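Local coordinates for protein syncytin-1 (Homo sapiens, PDB 5HA6) that probably drives the fusion of cell membranes as the trimeric fusion subunit of an envelope glycoprotein encoded by an endogenous retrovirus, at residues L50-A58 and Y89-T97. The protein carries 1 engineered substitution. Residues are numbered along the deposited sequence; the frame is centred on the assembly and turned at random.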
loop_
_atom_site.group_PDB
_atom_site.type_symbol
_atom_site.label_atom_id
_atom_site.label_comp_id
_atom_site.label_asym_id
_atom_site.label_seq_id
_atom_site.Cartn_x
_atom_site.Cartn_y
_atom_site.Cartn_z
ATOM N N LEU A 50 4.532 -1.763 2.564
ATOM C CA LEU A 50 3.829 -1.829 1.296
ATOM C C LEU A 50 4.683 -1.228 0.189
ATOM O O LEU A 50 4.808 -1.829 -0.929
ATOM C CB LEU A 50 2.482 -1.126 1.399
ATOM C CG LEU A 50 1.490 -1.818 2.314
ATOM C CD1 LEU A 50 0.343 -0.957 2.695
ATOM C CD2 LEU A 50 0.945 -3.049 1.619
ATOM N N GLN A 51 5.296 -0.079 0.455
ATOM C CA GLN A 51 6.219 0.504 -0.554
ATOM C C GLN A 51 7.428 -0.363 -0.868
ATOM O O GLN A 51 7.813 -0.495 -2.046
ATOM C CB GLN A 51 6.727 1.882 -0.133
ATOM C CG GLN A 51 7.527 2.600 -1.231
ATOM C CD GLN A 51 6.638 2.952 -2.404
ATOM O OE1 GLN A 51 5.654 3.674 -2.230
ATOM N NE2 GLN A 51 6.933 2.402 -3.592
ATOM N N ASP A 52 8.009 -0.987 0.159
ATOM C CA ASP A 52 9.098 -1.893 -0.059
ATOM C C ASP A 52 8.653 -3.020 -0.981
ATOM O O ASP A 52 9.419 -3.430 -1.859
ATOM C CB ASP A 52 9.627 -2.480 1.271
ATOM C CG ASP A 52 10.451 -1.487 2.068
ATOM O OD1 ASP A 52 10.574 -1.679 3.282
ATOM O OD2 ASP A 52 10.937 -0.497 1.490
ATOM N N GLN A 53 7.458 -3.586 -0.755
ATOM C CA GLN A 53 7.004 -4.663 -1.649
ATOM C C GLN A 53 6.729 -4.204 -3.072
ATOM O O GLN A 53 7.083 -4.926 -4.024
ATOM C CB GLN A 53 5.754 -5.342 -1.079
ATOM C CG GLN A 53 6.050 -6.103 0.242
ATOM C CD GLN A 53 4.774 -6.430 0.957
ATOM O OE1 GLN A 53 4.168 -5.566 1.600
ATOM N NE2 GLN A 53 4.316 -7.652 0.805
ATOM N N LEU A 54 6.105 -3.045 -3.263
ATOM C CA LEU A 54 6.066 -2.481 -4.626
ATOM C C LEU A 54 7.434 -2.336 -5.303
ATOM O O LEU A 54 7.605 -2.743 -6.472
ATOM C CB LEU A 54 5.429 -1.109 -4.609
ATOM C CG LEU A 54 3.935 -1.191 -4.539
ATOM C CD1 LEU A 54 3.393 0.181 -4.118
ATOM C CD2 LEU A 54 3.428 -1.574 -5.951
ATOM N N ASN A 55 8.402 -1.763 -4.584
ATOM C CA ASN A 55 9.758 -1.664 -5.122
ATOM C C ASN A 55 10.305 -3.049 -5.484
ATOM O O ASN A 55 10.935 -3.224 -6.528
ATOM C CB ASN A 55 10.717 -0.998 -4.127
ATOM C CG ASN A 55 10.294 0.428 -3.746
ATOM O OD1 ASN A 55 9.573 1.103 -4.477
ATOM N ND2 ASN A 55 10.742 0.879 -2.574
ATOM N N SER A 56 10.115 -4.017 -4.595
ATOM C CA SER A 56 10.631 -5.379 -4.852
ATOM C C SER A 56 9.973 -5.977 -6.114
ATOM O O SER A 56 10.656 -6.503 -7.014
ATOM C CB SER A 56 10.395 -6.265 -3.619
ATOM O OG SER A 56 10.982 -7.564 -3.737
ATOM N N LEU A 57 8.656 -5.882 -6.178
ATOM C CA LEU A 57 7.895 -6.477 -7.249
ATOM C C LEU A 57 8.173 -5.789 -8.573
ATOM O O LEU A 57 8.319 -6.471 -9.624
ATOM C CB LEU A 57 6.383 -6.430 -6.932
ATOM C CG LEU A 57 5.498 -7.312 -7.838
ATOM C CD1 LEU A 57 5.816 -8.793 -7.699
ATOM C CD2 LEU A 57 3.975 -7.079 -7.614
ATOM N N ALA A 58 8.330 -4.469 -8.533
ATOM C CA ALA A 58 8.585 -3.718 -9.749
ATOM C C ALA A 58 9.907 -4.174 -10.393
ATOM O O ALA A 58 10.019 -4.216 -11.615
ATOM C CB ALA A 58 8.608 -2.214 -9.467
ATOM N N TYR A 89 5.840 2.079 -15.832
ATOM C CA TYR A 89 5.602 2.102 -14.400
ATOM C C TYR A 89 6.086 3.427 -13.854
ATOM O O TYR A 89 7.225 3.825 -14.108
ATOM C CB TYR A 89 6.330 0.975 -13.667
ATOM C CG TYR A 89 6.201 1.041 -12.139
ATOM C CD1 TYR A 89 4.964 1.126 -11.543
ATOM C CD2 TYR A 89 7.323 0.985 -11.314
ATOM C CE1 TYR A 89 4.820 1.155 -10.152
ATOM C CE2 TYR A 89 7.197 1.003 -9.944
ATOM C CZ TYR A 89 5.957 1.092 -9.355
ATOM O OH TYR A 89 5.851 1.123 -7.962
ATOM N N VAL A 90 5.262 4.084 -13.056
ATOM C CA VAL A 90 5.705 5.325 -12.437
ATOM C C VAL A 90 5.919 5.067 -10.956
ATOM O O VAL A 90 4.972 4.943 -10.207
ATOM C CB VAL A 90 4.714 6.429 -12.621
ATOM C CG1 VAL A 90 5.253 7.713 -12.025
ATOM C CG2 VAL A 90 4.378 6.595 -14.089
ATOM N N ASN A 91 7.175 5.006 -10.565
ATOM C CA ASN A 91 7.548 4.732 -9.171
ATOM C C ASN A 91 7.403 5.978 -8.341
ATOM O O ASN A 91 7.934 7.024 -8.668
ATOM C CB ASN A 91 9.001 4.249 -9.079
ATOM C CG ASN A 91 9.565 4.379 -7.650
ATOM O OD1 ASN A 91 9.002 3.827 -6.718
ATOM N ND2 ASN A 91 10.699 5.038 -7.516
ATOM N N GLN A 92 6.667 5.879 -7.268
ATOM C CA GLN A 92 6.428 7.002 -6.421
ATOM C C GLN A 92 6.830 6.730 -4.969
ATOM O O GLN A 92 6.251 7.305 -4.028
ATOM C CB GLN A 92 4.970 7.391 -6.538
ATOM C CG GLN A 92 4.643 7.933 -7.945
ATOM C CD GLN A 92 3.254 8.466 -8.040
ATOM O OE1 GLN A 92 2.284 7.739 -7.812
ATOM N NE2 GLN A 92 3.135 9.742 -8.368
ATOM N N SER A 93 7.888 5.949 -4.793
ATOM C CA SER A 93 8.384 5.653 -3.447
ATOM C C SER A 93 8.739 6.929 -2.690
ATOM O O SER A 93 8.559 6.994 -1.478
ATOM C CB SER A 93 9.620 4.770 -3.490
ATOM O OG SER A 93 10.605 5.397 -4.325
ATOM N N GLY A 94 9.282 7.904 -3.404
ATOM C CA GLY A 94 9.652 9.198 -2.830
ATOM C C GLY A 94 8.500 9.892 -2.098
ATOM O O GLY A 94 8.680 10.460 -0.995
ATOM N N ILE A 95 7.300 9.813 -2.674
ATOM C CA ILE A 95 6.147 10.449 -2.068
ATOM C C ILE A 95 5.817 9.723 -0.755
ATOM O O ILE A 95 5.642 10.356 0.298
ATOM C CB ILE A 95 4.953 10.442 -3.022
ATOM C CG1 ILE A 95 5.237 11.396 -4.185
ATOM C CG2 ILE A 95 3.671 10.887 -2.324
ATOM C CD1 ILE A 95 4.237 11.306 -5.268
ATOM N N VAL A 96 5.738 8.398 -0.803
ATOM C CA VAL A 96 5.289 7.660 0.374
ATOM C C VAL A 96 6.321 7.775 1.467
ATOM O O VAL A 96 6.000 8.005 2.655
ATOM C CB VAL A 96 5.016 6.176 0.027
ATOM C CG1 VAL A 96 4.712 5.351 1.253
ATOM C CG2 VAL A 96 3.821 6.067 -0.971
ATOM N N THR A 97 7.572 7.614 1.087
ATOM C CA THR A 97 8.680 7.785 2.021
ATOM C C THR A 97 8.598 9.158 2.718
ATOM O O THR A 97 8.758 9.262 3.972
ATOM C CB THR A 97 10.022 7.615 1.281
ATOM O OG1 THR A 97 10.110 6.254 0.822
ATOM C CG2 THR A 97 11.239 7.926 2.194
HETATM O O HOH W 1 8.144 1.438 -6.721
#
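Tyr89 lays its ring beside helix 25-71, where CE2 comes 3.5 Å from Ala58 CB in an oblique apolar contact. With CG anti to the backbone N (chi1 175°), the ring runs along the helix and brings OH near Leu54, whose side chain it crosses at about a right angle. The Tyr89 hydroxyl donates to a water lying in the plane of its ring, 2.6 Å from OH. That water in turn donates to Asn55 OD1 and Asn91 OD1, so it bridges the two segments. The Asn55 and Asn91 amide planes stand 79° apart. Asn91 OD1 also accepts from Ser93 N at 3.1 Å, with the donor well above the carbonyl plane, which makes an Asx turn. Asn91 ND2 donates to Ser93 OG, nearly in its own amide plane. These two bonds hold the Asn91 amide at the N-terminal end of the helix that follows N-cap Gln92. Ser93 meets Gln51 with its CA and CB; the Gln51 chain, bent at chi2, sets its CD 3.4 Å from Ser93 CA. The end of Gln51 also reaches Val96. Helix 93-115 then runs back antiparallel to helix 25-71, at 167° between the short segments, as in the trimeric hairpins of retroviral fusion proteins. Val90 N forms a hydrogen bond with Ser56 OG of the second subunit, whose Gln53 packs on Tyr89, Asn91 and Gln92, so the returning segment lies against helices 25-71 of two subunits.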